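Local coordinates for amino acid adenylation domain-containing protein (PDB 6ULY) that probably activates a keto acid as its acyl adenylate, as the adenylation domain of a keto acid-selecting nonribosomal peptide synthetase module, at residues A[84-87]-A[88-91]; A[48-51]-A[52-56]; A[126-129]-A[130-134]; A[73-77]-A[78-82]; A[21-24]-A[25-29]. All coordinates share one frame; numbering follows the deposited sequence.

Overall arrangement
The five contacts lie in one region of the AMP-binding part of the chain. Contacts 1 and 4 share helix 78-91, with centres about 12 Å apart. Contact 3 belongs to strand 125-128, next to strand 70-74 in the same sheet, and its centre is about 9 Å from that of contact 4. Asp129 OD2 of contact 3 probably accepts from the backbone nitrogens of Ser76 and Ser77 of contact 4. Contact 2, on helix 46-62, packs on contact 1 through Leu49 and Trp86. Contact 5, on helix 18-26, touches contacts 1 and 2 through Leu22. The keto acyl adenylate pocket uses residues between 223 and 453, so none of the five contacts supplies a pocket residue.

Contact 1 (A[84-87]-A[88-91]); sequences AFWA and CVLG
Val89 reaches back along its own helix to two aromatic side chains, Phe85 and Trp86, and gives one methyl to each. CG2 sits over one face of the Phe85 ring. This is a CH-pi contact, with 4.1 Å from Val89 CG2 to the Phe85 ring centroid. CG1 stands anti to the backbone N of Val89 (chi1 168°), which carries it to the six-membered part of the indole, 3.9 Å from Trp86 CE3. That approach is oblique. The Val89 and Trp86 side chains run side by side and point the same way. The two aromatic groups also meet: Phe85 CD2 lies over a face of the indole near its rim, and Trp86 CD1 comes in at the Phe85 ring edge.

Backbone hydrogen bonds form the second group. Val89 N donates to Phe85 O at 3.0 Å, and Leu90 N to Trp86 O at 2.8 Å. Cys88 N to Ala84 O and Gly91 N to Ala87 O continue the pattern. Leu90 CG also rests on Trp86 O, at 3.3 Å.

The buried indole N-H of Trp86 is satisfied by His231 NE2. Trp86 is packed by helices 18-26, 46-62 and 224-237. The i to i+4 ladder is that of an alpha-helix, here the connecting helix of the beta-alpha-beta unit made with strands 70-74 and 94-97.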
loop_
_atom_site.group_PDB
_atom_site.type_symbol
_atom_site.label_atom_id
_atom_site.label_comp_id
_atom_site.label_asym_id
_atom_site.label_seq_id
_atom_site.Cartn_x
_atom_site.Cartn_y
_atom_site.Cartn_z
ATOM N N ALA A 84 31.841 -2.181 -7.597
ATOM C CA ALA A 84 31.396 -1.283 -6.540
ATOM C C ALA A 84 30.829 -2.059 -5.359
ATOM O O ALA A 84 31.016 -1.668 -4.201
ATOM C CB ALA A 84 30.354 -0.310 -7.092
ATOM N N PHE A 85 30.125 -3.158 -5.632
ATOM C CA PHE A 85 29.560 -3.964 -4.556
ATOM C C PHE A 85 30.653 -4.520 -3.657
ATOM O O PHE A 85 30.536 -4.490 -2.426
ATOM C CB PHE A 85 28.729 -5.099 -5.145
ATOM C CG PHE A 85 28.231 -6.078 -4.124
ATOM C CD1 PHE A 85 27.041 -5.852 -3.452
ATOM C CD2 PHE A 85 28.946 -7.232 -3.844
ATOM C CE1 PHE A 85 26.577 -6.755 -2.515
ATOM C CE2 PHE A 85 28.487 -8.139 -2.906
ATOM C CZ PHE A 85 27.299 -7.897 -2.240
ATOM N N TRP A 86 31.730 -5.028 -4.252
ATOM C CA TRP A 86 32.775 -5.650 -3.454
ATOM C C TRP A 86 33.664 -4.619 -2.778
ATOM O O TRP A 86 34.146 -4.862 -1.665
ATOM C CB TRP A 86 33.581 -6.596 -4.330
ATOM C CG TRP A 86 32.814 -7.841 -4.631
ATOM C CD1 TRP A 86 32.212 -8.173 -5.804
ATOM C CD2 TRP A 86 32.547 -8.916 -3.724
ATOM N NE1 TRP A 86 31.597 -9.396 -5.692
ATOM C CE2 TRP A 86 31.787 -9.873 -4.422
ATOM C CE3 TRP A 86 32.885 -9.166 -2.390
ATOM C CZ2 TRP A 86 31.359 -11.058 -3.834
ATOM C CZ3 TRP A 86 32.460 -10.344 -1.811
ATOM C CH2 TRP A 86 31.707 -11.276 -2.531
ATOM N N ALA A 87 33.869 -3.458 -3.402
ATOM C CA ALA A 87 34.510 -2.362 -2.686
ATOM C C ALA A 87 33.760 -2.059 -1.393
ATOM O O ALA A 87 34.370 -1.894 -0.328
ATOM C CB ALA A 87 34.578 -1.122 -3.577
ATOM N N CYS A 88 32.427 -2.003 -1.465
ATOM C CA CYS A 88 31.626 -1.754 -0.271
ATOM C C CYS A 88 31.773 -2.883 0.741
ATOM O O CYS A 88 31.912 -2.637 1.945
ATOM C CB CYS A 88 30.159 -1.574 -0.664
ATOM S SG CYS A 88 29.804 -0.057 -1.575
ATOM N N VAL A 89 31.727 -4.131 0.275
ATOM C CA VAL A 89 31.985 -5.266 1.156
ATOM C C VAL A 89 33.325 -5.109 1.864
ATOM O O VAL A 89 33.442 -5.366 3.066
ATOM C CB VAL A 89 31.924 -6.580 0.356
ATOM C CG1 VAL A 89 32.485 -7.735 1.181
ATOM C CG2 VAL A 89 30.495 -6.862 -0.081
ATOM N N LEU A 90 34.361 -4.691 1.131
ATOM C CA LEU A 90 35.679 -4.544 1.747
ATOM C C LEU A 90 35.679 -3.423 2.779
ATOM O O LEU A 90 36.289 -3.552 3.846
ATOM C CB LEU A 90 36.745 -4.279 0.679
ATOM C CG LEU A 90 37.070 -5.429 -0.271
ATOM C CD1 LEU A 90 38.128 -4.998 -1.274
ATOM C CD2 LEU A 90 37.528 -6.657 0.501
ATOM N N GLY A 91 35.005 -2.321 2.482
ATOM C CA GLY A 91 35.000 -1.192 3.382
ATOM C C GLY A 91 33.998 -1.266 4.510
ATOM O O GLY A 91 33.965 -0.360 5.348
#

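Contact 2 (A[48-51]-A[52-56]); sequences QLQG and DAERV. With SO4 (sulfate ion), chain G; SO4 (sulfate ion), chain F.
Residues 48-51 and 52-56 form one continuous alpha-helical stretch, in which Asp52 N, Ala53 N, Glu54 N and Arg55 N donate in turn to the carbonyls of Gln48, Leu49, Gln50 and Gly51. The Asp52 N to Gln48 O bond is short and nearly straight, 2.7 Å with 172° at the hydrogen.

The Asp52 carboxylate folds back against the same carbonyl. Its CG is anti to its own carbonyl carbon (chi1 -71°), and this brings OD2 within 3.2 Å of Gln48 O. Both atoms are acceptors, so this is only proximity. OD2 finds its donor in Gln44 NE2.

Gln50 and Glu54 lie side by side, pointing the same way. Glu54 OE1 is 3.9 Å from Gln50 CG, so it meets the aliphatic part of the glutamine. The amide and carboxylate planes are 33° apart. Glu54 OE2 forms a salt bridge with Arg161 NH2.

Arg55 CG passes 3.2 Å from Gly51 O. The chain then runs extended to NE and takes the guanidinium outward to a sulfate ion. Arg55 NH1 donates to sulfate O2 at 2.7 Å, at the guanidinium edge and near its plane. Weak bonds run from NH1 and NH2 to sulfate O4. NH1 also bonds Leu159 O. Gln48 NE2 donates to O1 of a second sulfate, at 2.8 Å.

Both ions probably come from the crystallisation liquor. Their binding is consistent with a helix surface that offers donors to anions, while Glu54 probably offsets part of the local positive charge.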
loop_
_atom_site.group_PDB
_atom_site.type_symbol
_atom_site.label_atom_id
_atom_site.label_comp_id
_atom_site.label_asym_id
_atom_site.label_seq_id
_atom_site.Cartn_x
_atom_site.Cartn_y
_atom_site.Cartn_z
ATOM N N GLN A 48 41.417 -10.267 -10.074
ATOM C CA GLN A 48 41.296 -8.892 -10.551
ATOM C C GLN A 48 40.162 -8.164 -9.840
ATOM O O GLN A 48 40.302 -6.990 -9.469
ATOM C CB GLN A 48 41.077 -8.881 -12.065
ATOM C CG GLN A 48 42.305 -9.272 -12.886
ATOM C CD GLN A 48 42.045 -9.217 -14.377
ATOM O OE1 GLN A 48 41.483 -10.147 -14.957
ATOM N NE2 GLN A 48 42.448 -8.121 -15.006
ATOM N N LEU A 49 39.032 -8.844 -9.632
ATOM C CA LEU A 49 37.919 -8.218 -8.922
ATOM C C LEU A 49 38.354 -7.729 -7.546
ATOM O O LEU A 49 38.021 -6.608 -7.143
ATOM C CB LEU A 49 36.756 -9.204 -8.809
ATOM C CG LEU A 49 35.553 -8.774 -7.965
ATOM C CD1 LEU A 49 34.942 -7.471 -8.474
ATOM C CD2 LEU A 49 34.510 -9.881 -7.945
ATOM N N GLN A 50 39.121 -8.543 -6.819
ATOM C CA GLN A 50 39.560 -8.139 -5.487
ATOM C C GLN A 50 40.393 -6.865 -5.552
ATOM O O GLN A 50 40.170 -5.922 -4.782
ATOM C CB GLN A 50 40.349 -9.274 -4.834
ATOM C CG GLN A 50 40.633 -9.059 -3.353
ATOM C CD GLN A 50 41.387 -10.217 -2.734
ATOM O OE1 GLN A 50 42.095 -10.953 -3.425
ATOM N NE2 GLN A 50 41.231 -10.393 -1.428
ATOM N N GLY A 51 41.365 -6.821 -6.466
ATOM C CA GLY A 51 42.164 -5.617 -6.623
ATOM C C GLY A 51 41.347 -4.440 -7.120
ATOM O O GLY A 51 41.464 -3.326 -6.602
ATOM N N ASP A 52 40.512 -4.668 -8.136
ATOM C CA ASP A 52 39.610 -3.615 -8.592
ATOM C C ASP A 52 38.745 -3.100 -7.448
ATOM O O ASP A 52 38.584 -1.883 -7.284
ATOM C CB ASP A 52 38.738 -4.131 -9.736
ATOM C CG ASP A 52 39.527 -4.326 -11.015
ATOM O OD1 ASP A 52 40.542 -3.620 -11.180
ATOM O OD2 ASP A 52 39.140 -5.177 -11.847
ATOM N N ALA A 53 38.191 -4.006 -6.639
ATOM C CA ALA A 53 37.381 -3.576 -5.504
ATOM C C ALA A 53 38.210 -2.765 -4.519
ATOM O O ALA A 53 37.715 -1.802 -3.923
ATOM C CB ALA A 53 36.758 -4.789 -4.813
ATOM N N GLU A 54 39.478 -3.143 -4.337
ATOM C CA GLU A 54 40.350 -2.384 -3.447
ATOM C C GLU A 54 40.665 -1.009 -4.019
ATOM O O GLU A 54 40.790 -0.038 -3.264
ATOM C CB GLU A 54 41.635 -3.171 -3.185
ATOM C CG GLU A 54 41.452 -4.340 -2.222
ATOM C CD GLU A 54 42.611 -5.319 -2.244
ATOM O OE1 GLU A 54 42.605 -6.265 -1.428
ATOM O OE2 GLU A 54 43.527 -5.145 -3.077
ATOM N N ARG A 55 40.787 -0.898 -5.343
ATOM C CA ARG A 55 40.986 0.411 -5.957
ATOM C C ARG A 55 39.765 1.295 -5.737
ATOM O O ARG A 55 39.880 2.430 -5.259
ATOM C CB ARG A 55 41.288 0.252 -7.450
ATOM C CG ARG A 55 42.567 -0.521 -7.746
ATOM C CD ARG A 55 42.919 -0.508 -9.228
ATOM N NE ARG A 55 43.755 -1.651 -9.596
ATOM C CZ ARG A 55 45.057 -1.743 -9.337
ATOM N NH1 ARG A 55 45.681 -0.761 -8.699
ATOM N NH2 ARG A 55 45.736 -2.822 -9.707
ATOM N N VAL A 56 38.578 0.782 -6.065
ATOM C CA VAL A 56 37.359 1.550 -5.819
ATOM C C VAL A 56 37.256 1.923 -4.344
ATOM O O VAL A 56 36.783 3.013 -3.996
ATOM C CB VAL A 56 36.124 0.766 -6.296
ATOM C CG1 VAL A 56 34.846 1.503 -5.912
ATOM C CG2 VAL A 56 36.184 0.554 -7.796
HETATM S S SO4 G . 48.431 -0.966 -6.875
HETATM O O1 SO4 G . 47.579 -1.243 -5.769
HETATM O O2 SO4 G . 47.949 0.195 -7.565
HETATM O O3 SO4 G . 49.752 -0.680 -6.355
HETATM O O4 SO4 G . 48.441 -2.116 -7.768
HETATM S S SO4 F . 45.259 -5.213 -14.356
HETATM O O1 SO4 F . 44.392 -6.335 -14.141
HETATM O O2 SO4 F . 44.611 -4.013 -13.913
HETATM O O3 SO4 F . 46.474 -5.400 -13.617
HETATM O O4 SO4 F . 45.564 -5.107 -15.752
#

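Contact 3 (A[126-129]-A[130-134]); sequences ILTD and DSLIE
Thr128 turns its hydroxyl oxygen against the start of the Leu132 side chain, with Thr128 OG1 only 3.1 Å from Leu132 CB. This is a tight fit. OG1 is placed there by standing anti to the backbone N of Thr128 (chi1 169°). The other branch, CG2, meets Ile133 and lies 4.1 Å from Ile133 CB. These two side chains cross at about a right angle.

The turn into the helix is held by one carbonyl. Leu132 N donates to Asp129 O at 3.2 Å, with the donor well above the carbonyl plane. Ile133 N makes a weak bond to the same oxygen. Ser131 OG lies 3.6 Å from Asp129 CB. The carboxylate of Asp129 points elsewhere: OD2 probably accepts from the backbone nitrogens of Ser76 and Ser77, at modelled lengths that are very short, while Asp130 N donates to Glu154 OE1.

Strand 126-128 and helix 130-134 run at 134° to each other, with segment axes 8.1 Å apart at closest approach. The strand lies between strands 70-74 and 150-152 in a mixed sheet, parallel to both. Ile133 packs on strand 150-152 through Val150 and Ala152, while Asp129 touches Ala80 of helix 78-91.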
loop_
_atom_site.group_PDB
_atom_site.type_symbol
_atom_site.label_atom_id
_atom_site.label_comp_id
_atom_site.label_asym_id
_atom_site.label_seq_id
_atom_site.Cartn_x
_atom_site.Cartn_y
_atom_site.Cartn_z
ATOM N N ILE A 126 25.525 8.549 -3.898
ATOM C CA ILE A 126 25.062 7.756 -5.027
ATOM C C ILE A 126 26.272 7.378 -5.868
ATOM O O ILE A 126 27.070 8.238 -6.257
ATOM C CB ILE A 126 24.018 8.520 -5.859
ATOM C CG1 ILE A 126 22.819 8.912 -4.981
ATOM C CG2 ILE A 126 23.570 7.667 -7.038
ATOM C CD1 ILE A 126 21.789 9.780 -5.683
ATOM N N LEU A 127 26.413 6.083 -6.127
ATOM C CA LEU A 127 27.507 5.526 -6.902
ATOM C C LEU A 127 26.938 5.007 -8.212
ATOM O O LEU A 127 25.929 4.292 -8.210
ATOM C CB LEU A 127 28.186 4.400 -6.123
ATOM C CG LEU A 127 29.690 4.205 -6.265
ATOM C CD1 LEU A 127 30.439 5.486 -5.959
ATOM C CD2 LEU A 127 30.124 3.090 -5.333
ATOM N N THR A 128 27.578 5.361 -9.325
ATOM C CA THR A 128 26.991 5.118 -10.635
ATOM C C THR A 128 28.100 4.967 -11.670
ATOM O O THR A 128 29.282 4.850 -11.331
ATOM C CB THR A 128 26.023 6.252 -11.005
ATOM O OG1 THR A 128 25.643 6.133 -12.381
ATOM C CG2 THR A 128 26.674 7.608 -10.774
ATOM N N ASP A 129 27.699 4.964 -12.939
ATOM C CA ASP A 129 28.576 4.842 -14.092
ATOM C C ASP A 129 28.887 6.204 -14.696
ATOM O O ASP A 129 28.182 7.190 -14.470
ATOM C CB ASP A 129 27.923 3.981 -15.171
ATOM C CG ASP A 129 27.772 2.559 -14.752
ATOM O OD1 ASP A 129 28.681 2.059 -14.063
ATOM O OD2 ASP A 129 26.749 1.941 -15.111
ATOM N N ASP A 130 29.938 6.235 -15.516
ATOM C CA ASP A 130 30.182 7.421 -16.328
ATOM C C ASP A 130 29.041 7.652 -17.310
ATOM O O ASP A 130 28.685 8.801 -17.594
ATOM C CB ASP A 130 31.513 7.286 -17.071
ATOM C CG ASP A 130 32.718 7.545 -16.178
ATOM O OD1 ASP A 130 32.679 8.503 -15.376
ATOM O OD2 ASP A 130 33.711 6.797 -16.285
ATOM N N SER A 131 28.441 6.574 -17.821
ATOM C CA SER A 131 27.323 6.691 -18.750
ATOM C C SER A 131 26.044 7.196 -18.088
ATOM O O SER A 131 25.112 7.579 -18.804
ATOM C CB SER A 131 27.057 5.336 -19.414
ATOM O OG SER A 131 26.490 4.419 -18.494
ATOM N N LEU A 132 25.972 7.211 -16.752
ATOM C CA LEU A 132 24.785 7.664 -16.040
ATOM C C LEU A 132 25.007 8.877 -15.151
ATOM O O LEU A 132 24.021 9.499 -14.740
ATOM C CB LEU A 132 24.222 6.544 -15.151
ATOM C CG LEU A 132 23.403 5.430 -15.797
ATOM C CD1 LEU A 132 22.990 4.428 -14.728
ATOM C CD2 LEU A 132 22.178 5.983 -16.508
ATOM N N ILE A 133 26.253 9.227 -14.830
ATOM C CA ILE A 133 26.478 10.233 -13.796
ATOM C C ILE A 133 25.846 11.562 -14.179
ATOM O O ILE A 133 25.352 12.295 -13.314
ATOM C CB ILE A 133 27.985 10.384 -13.507
ATOM C CG1 ILE A 133 28.196 11.321 -12.314
ATOM C CG2 ILE A 133 28.715 10.902 -14.736
ATOM C CD1 ILE A 133 29.610 11.338 -11.785
ATOM N N GLU A 134 25.839 11.897 -15.470
ATOM C CA GLU A 134 25.184 13.128 -15.903
ATOM C C GLU A 134 23.690 13.079 -15.604
ATOM O O GLU A 134 23.131 14.011 -15.013
ATOM C CB GLU A 134 25.432 13.355 -17.394
#

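Contact 4 (A[73-77]-A[78-82]); sequences FQFSS and NHAMV. With SO4 (sulfate ion), chain D.
The Phe75 ring has the backbone of Met81 over one face and Phe73 at its edge. Met81 CA lies above the ring centre, 3.8 Å from the Phe75 centroid and 9° off the ring normal, a CH-pi contact. Ala80 C covers the same ring, and Ala80 CB touches Phe75 CE1. Phe73 CG comes to the Phe75 edge in the ring plane. In return, Phe75 CE2 sits 3.4 Å above the plane of the Phe73 ring, offset toward its rim.

Met81 CB packs on Phe75 CG at 3.6 Å. Beyond it the methionine carries its sulfur past the ring. Met81 SD is 5.2 Å from the Phe75 centroid in an oblique Met-aromatic contact.

Ser77 is the N-cap of helix 78-91. Its OG stands anti to the backbone N (chi1 159°) and accepts from Ala80 N, 3.0 Å from Ser77 OG and nearly straight at 176°. Met81 N donates to Ser77 O at 3.0 Å.

A sulfate ion, probably from the crystallisation liquor, sits at this helix start. Asn78 N donates to sulfate O2 at 3.0 Å, and His79 N to sulfate O3 at 2.8 Å. Ser77 OG also lies against O1, but the modelled length is very short and its detail is doubtful. Arg245 NE also bonds the ion. First-turn N-H groups thus grip an anion, which the helix dipole would probably help to hold.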
loop_
_atom_site.group_PDB
_atom_site.type_symbol
_atom_site.label_atom_id
_atom_site.label_comp_id
_atom_site.label_asym_id
_atom_site.label_seq_id
_atom_site.Cartn_x
_atom_site.Cartn_y
_atom_site.Cartn_z
ATOM N N PHE A 73 23.396 2.553 -5.056
ATOM C CA PHE A 73 23.866 2.094 -6.356
ATOM C C PHE A 73 22.903 2.512 -7.462
ATOM O O PHE A 73 21.692 2.293 -7.361
ATOM C CB PHE A 73 24.028 0.573 -6.363
ATOM C CG PHE A 73 25.284 0.084 -5.689
ATOM C CD1 PHE A 73 25.942 0.864 -4.751
ATOM C CD2 PHE A 73 25.811 -1.157 -6.007
ATOM C CE1 PHE A 73 27.090 0.412 -4.139
ATOM C CE2 PHE A 73 26.961 -1.615 -5.400
ATOM C CZ PHE A 73 27.604 -0.830 -4.468
ATOM N N GLN A 74 23.455 3.094 -8.532
ATOM C CA GLN A 74 22.697 3.493 -9.724
ATOM C C GLN A 74 23.592 3.185 -10.923
ATOM O O GLN A 74 24.328 4.051 -11.402
ATOM C CB GLN A 74 22.297 4.962 -9.665
ATOM C CG GLN A 74 21.138 5.247 -8.725
ATOM C CD GLN A 74 19.819 4.739 -9.269
ATOM O OE1 GLN A 74 19.086 5.475 -9.927
ATOM N NE2 GLN A 74 19.514 3.473 -9.002
ATOM N N PHE A 75 23.521 1.945 -11.401
ATOM C CA PHE A 75 24.455 1.434 -12.391
ATOM C C PHE A 75 23.730 0.956 -13.637
ATOM O O PHE A 75 22.616 0.430 -13.563
ATOM C CB PHE A 75 25.290 0.278 -11.822
ATOM C CG PHE A 75 26.315 0.716 -10.825
ATOM C CD1 PHE A 75 27.490 1.320 -11.241
ATOM C CD2 PHE A 75 26.102 0.533 -9.472
ATOM C CE1 PHE A 75 28.434 1.731 -10.324
ATOM C CE2 PHE A 75 27.043 0.943 -8.547
ATOM C CZ PHE A 75 28.210 1.541 -8.972
ATOM N N SER A 76 24.381 1.164 -14.784
ATOM C CA SER A 76 24.048 0.480 -16.021
ATOM C C SER A 76 25.081 -0.571 -16.402
ATOM O O SER A 76 24.768 -1.465 -17.193
ATOM C CB SER A 76 23.919 1.488 -17.172
ATOM O OG SER A 76 25.134 2.191 -17.369
ATOM N N SER A 77 26.288 -0.494 -15.848
ATOM C CA SER A 77 27.369 -1.411 -16.180
ATOM C C SER A 77 27.477 -2.492 -15.112
ATOM O O SER A 77 27.644 -2.183 -13.928
ATOM C CB SER A 77 28.696 -0.663 -16.303
ATOM O OG SER A 77 29.781 -1.560 -16.139
ATOM N N ASN A 78 27.403 -3.755 -15.541
ATOM C CA ASN A 78 27.645 -4.865 -14.626
ATOM C C ASN A 78 29.050 -4.801 -14.042
ATOM O O ASN A 78 29.242 -5.026 -12.842
ATOM C CB ASN A 78 27.434 -6.196 -15.349
ATOM C CG ASN A 78 25.976 -6.472 -15.643
ATOM O OD1 ASN A 78 25.095 -6.132 -14.851
ATOM N ND2 ASN A 78 25.710 -7.092 -16.787
ATOM N N HIS A 79 30.047 -4.498 -14.879
ATOM C CA HIS A 79 31.426 -4.439 -14.406
ATOM C C HIS A 79 31.572 -3.439 -13.265
ATOM O O HIS A 79 32.143 -3.754 -12.213
ATOM C CB HIS A 79 32.356 -4.074 -15.565
ATOM C CG HIS A 79 33.774 -3.840 -15.151
ATOM N ND1 HIS A 79 34.713 -4.850 -15.103
ATOM C CD2 HIS A 79 34.417 -2.711 -14.766
ATOM C CE1 HIS A 79 35.873 -4.352 -14.711
ATOM N NE2 HIS A 79 35.719 -3.057 -14.497
ATOM N N ALA A 80 31.065 -2.221 -13.460
ATOM C CA ALA A 80 31.190 -1.208 -12.421
ATOM C C ALA A 80 30.393 -1.582 -11.173
ATOM O O ALA A 80 30.829 -1.304 -10.050
ATOM C CB ALA A 80 30.740 0.149 -12.961
ATOM N N MET A 81 29.224 -2.210 -11.343
ATOM C CA MET A 81 28.373 -2.511 -10.193
ATOM C C MET A 81 28.950 -3.649 -9.360
ATOM O O MET A 81 29.017 -3.557 -8.128
ATOM C CB MET A 81 26.958 -2.858 -10.653
ATOM C CG MET A 81 26.051 -3.353 -9.526
ATOM S SD MET A 81 24.297 -3.092 -9.866
ATOM C CE MET A 81 24.149 -3.770 -11.515
ATOM N N VAL A 82 29.343 -4.744 -10.017
ATOM C CA VAL A 82 30.009 -5.844 -9.321
ATOM C C VAL A 82 31.216 -5.326 -8.550
ATOM O O VAL A 82 31.435 -5.677 -7.386
ATOM C CB VAL A 82 30.418 -6.939 -10.324
ATOM C CG1 VAL A 82 31.379 -7.923 -9.678
ATOM C CG2 VAL A 82 29.195 -7.664 -10.858
HETATM S S SO4 D . 29.363 -4.063 -18.589
HETATM O O1 SO4 D . 29.614 -2.658 -18.381
HETATM O O2 SO4 D . 27.960 -4.359 -18.449
HETATM O O3 SO4 D . 30.100 -4.818 -17.616
HETATM O O4 SO4 D . 29.785 -4.459 -19.892
#

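Contact 5 (A[21-24]-A[25-29]); sequences VLTE and AAKTT
Lys27 folds back over the preceding turn to Glu24 in an i to i+3 salt bridge, near the C-terminal end of helix 18-26. Its CB starts 3.6 Å from Glu24 O. CG passes Thr23 O at 3.4 Å. From there the chain is extended, and it runs alongside the Glu24 side chain and in the same direction. Lys27 CD comes to 3.3 Å from Glu24 OE1. CE is closer still, 3.1 Å from Glu24 OE1, and it also touches the Thr23 CG2 methyl, at 4.0 Å. At the tip, Lys27 NZ bonds Glu24 OE1 at 2.6 Å. This bond uses the syn lone pair of OE1, on the side of the other oxygen.

The Glu24 chain bends at chi2 (-65°), which brings the carboxylate back beside Lys27. Both side chains are exposed, so the ion pair lies at the surface.

Away from the ion pair, Val21 and Ala25 touch Val235 of helix 224-237, and Ala25 and Ala26 pack on helix 46-62 through Tyr46 and Gln50.

Regular bonding holds for Ala25 N to Val21 O and for Ala26 N to Leu22 O. It then weakens: Lys27 N makes only weak bonds, to Thr23 O and Glu24 O. Just beyond, Asn30 N is hydrogen-bonded to Thr28 OG1. Ala25 O takes two donors from one residue, Thr28 N at 3.1 Å and Thr28 OG1 at 2.8 Å, the hydroxyl lying in the carbonyl plane.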
loop_
_atom_site.group_PDB
_atom_site.type_symbol
_atom_site.label_atom_id
_atom_site.label_comp_id
_atom_site.label_asym_id
_atom_site.label_seq_id
_atom_site.Cartn_x
_atom_site.Cartn_y
_atom_site.Cartn_z
ATOM N N VAL A 21 34.497 -14.902 1.198
ATOM C CA VAL A 21 34.078 -15.456 -0.087
ATOM C C VAL A 21 34.989 -14.941 -1.195
ATOM O O VAL A 21 35.486 -15.710 -2.028
ATOM C CB VAL A 21 32.601 -15.115 -0.364
ATOM C CG1 VAL A 21 32.225 -15.492 -1.790
ATOM C CG2 VAL A 21 31.683 -15.821 0.635
ATOM N N LEU A 22 35.237 -13.631 -1.202
ATOM C CA LEU A 22 36.075 -13.033 -2.234
ATOM C C LEU A 22 37.515 -13.513 -2.119
ATOM O O LEU A 22 38.179 -13.754 -3.134
ATOM C CB LEU A 22 36.002 -11.510 -2.135
ATOM C CG LEU A 22 36.749 -10.718 -3.209
ATOM C CD1 LEU A 22 36.220 -11.058 -4.593
ATOM C CD2 LEU A 22 36.642 -9.228 -2.943
ATOM N N THR A 23 38.015 -13.662 -0.890
ATOM C CA THR A 23 39.380 -14.137 -0.693
ATOM C C THR A 23 39.568 -15.530 -1.278
ATOM O O THR A 23 40.490 -15.767 -2.069
ATOM C CB THR A 23 39.717 -14.122 0.798
ATOM O OG1 THR A 23 39.861 -12.765 1.232
ATOM C CG2 THR A 23 41.003 -14.895 1.076
ATOM N N GLU A 24 38.696 -16.469 -0.907
ATOM C CA GLU A 24 38.826 -17.828 -1.421
ATOM C C GLU A 24 38.590 -17.887 -2.925
ATOM O O GLU A 24 39.181 -18.730 -3.610
ATOM C CB GLU A 24 37.848 -18.756 -0.701
ATOM C CG GLU A 24 38.088 -18.878 0.806
ATOM C CD GLU A 24 39.419 -19.531 1.146
ATOM O OE1 GLU A 24 40.476 -18.916 0.890
ATOM O OE2 GLU A 24 39.406 -20.665 1.668
ATOM N N ALA A 25 37.732 -17.013 -3.454
ATOM C CA ALA A 25 37.494 -16.999 -4.892
ATOM C C ALA A 25 38.703 -16.454 -5.641
ATOM O O ALA A 25 39.029 -16.931 -6.733
ATOM C CB ALA A 25 36.251 -16.170 -5.212
ATOM N N ALA A 26 39.374 -15.450 -5.070
ATOM C CA ALA A 26 40.560 -14.868 -5.681
ATOM C C ALA A 26 41.724 -15.848 -5.752
ATOM O O ALA A 26 42.701 -15.573 -6.456
ATOM C CB ALA A 26 40.978 -13.615 -4.904
ATOM N N LYS A 27 41.648 -16.979 -5.044
ATOM C CA LYS A 27 42.689 -17.995 -5.124
ATOM C C LYS A 27 42.504 -18.924 -6.315
ATOM O O LYS A 27 43.455 -19.613 -6.700
ATOM C CB LYS A 27 42.723 -18.820 -3.833
ATOM C CG LYS A 27 43.047 -18.000 -2.593
ATOM C CD LYS A 27 42.987 -18.831 -1.321
ATOM C CE LYS A 27 43.272 -17.973 -0.097
ATOM N NZ LYS A 27 43.052 -18.712 1.184
ATOM N N THR A 28 41.309 -18.963 -6.901
ATOM C CA THR A 28 41.077 -19.742 -8.104
ATOM C C THR A 28 41.583 -18.971 -9.319
ATOM O O THR A 28 42.053 -17.834 -9.221
ATOM C CB THR A 28 39.591 -20.064 -8.272
ATOM O OG1 THR A 28 38.887 -18.887 -8.695
ATOM C CG2 THR A 28 38.989 -20.579 -6.964
ATOM N N THR A 29 41.480 -19.601 -10.487
ATOM C CA THR A 29 41.749 -18.933 -11.751
ATOM C C THR A 29 40.471 -18.493 -12.450
ATOM O O THR A 29 40.538 -17.929 -13.545
ATOM C CB THR A 29 42.565 -19.849 -12.673
ATOM O OG1 THR A 29 41.842 -21.061 -12.926
ATOM C CG2 THR A 29 43.902 -20.186 -12.031
#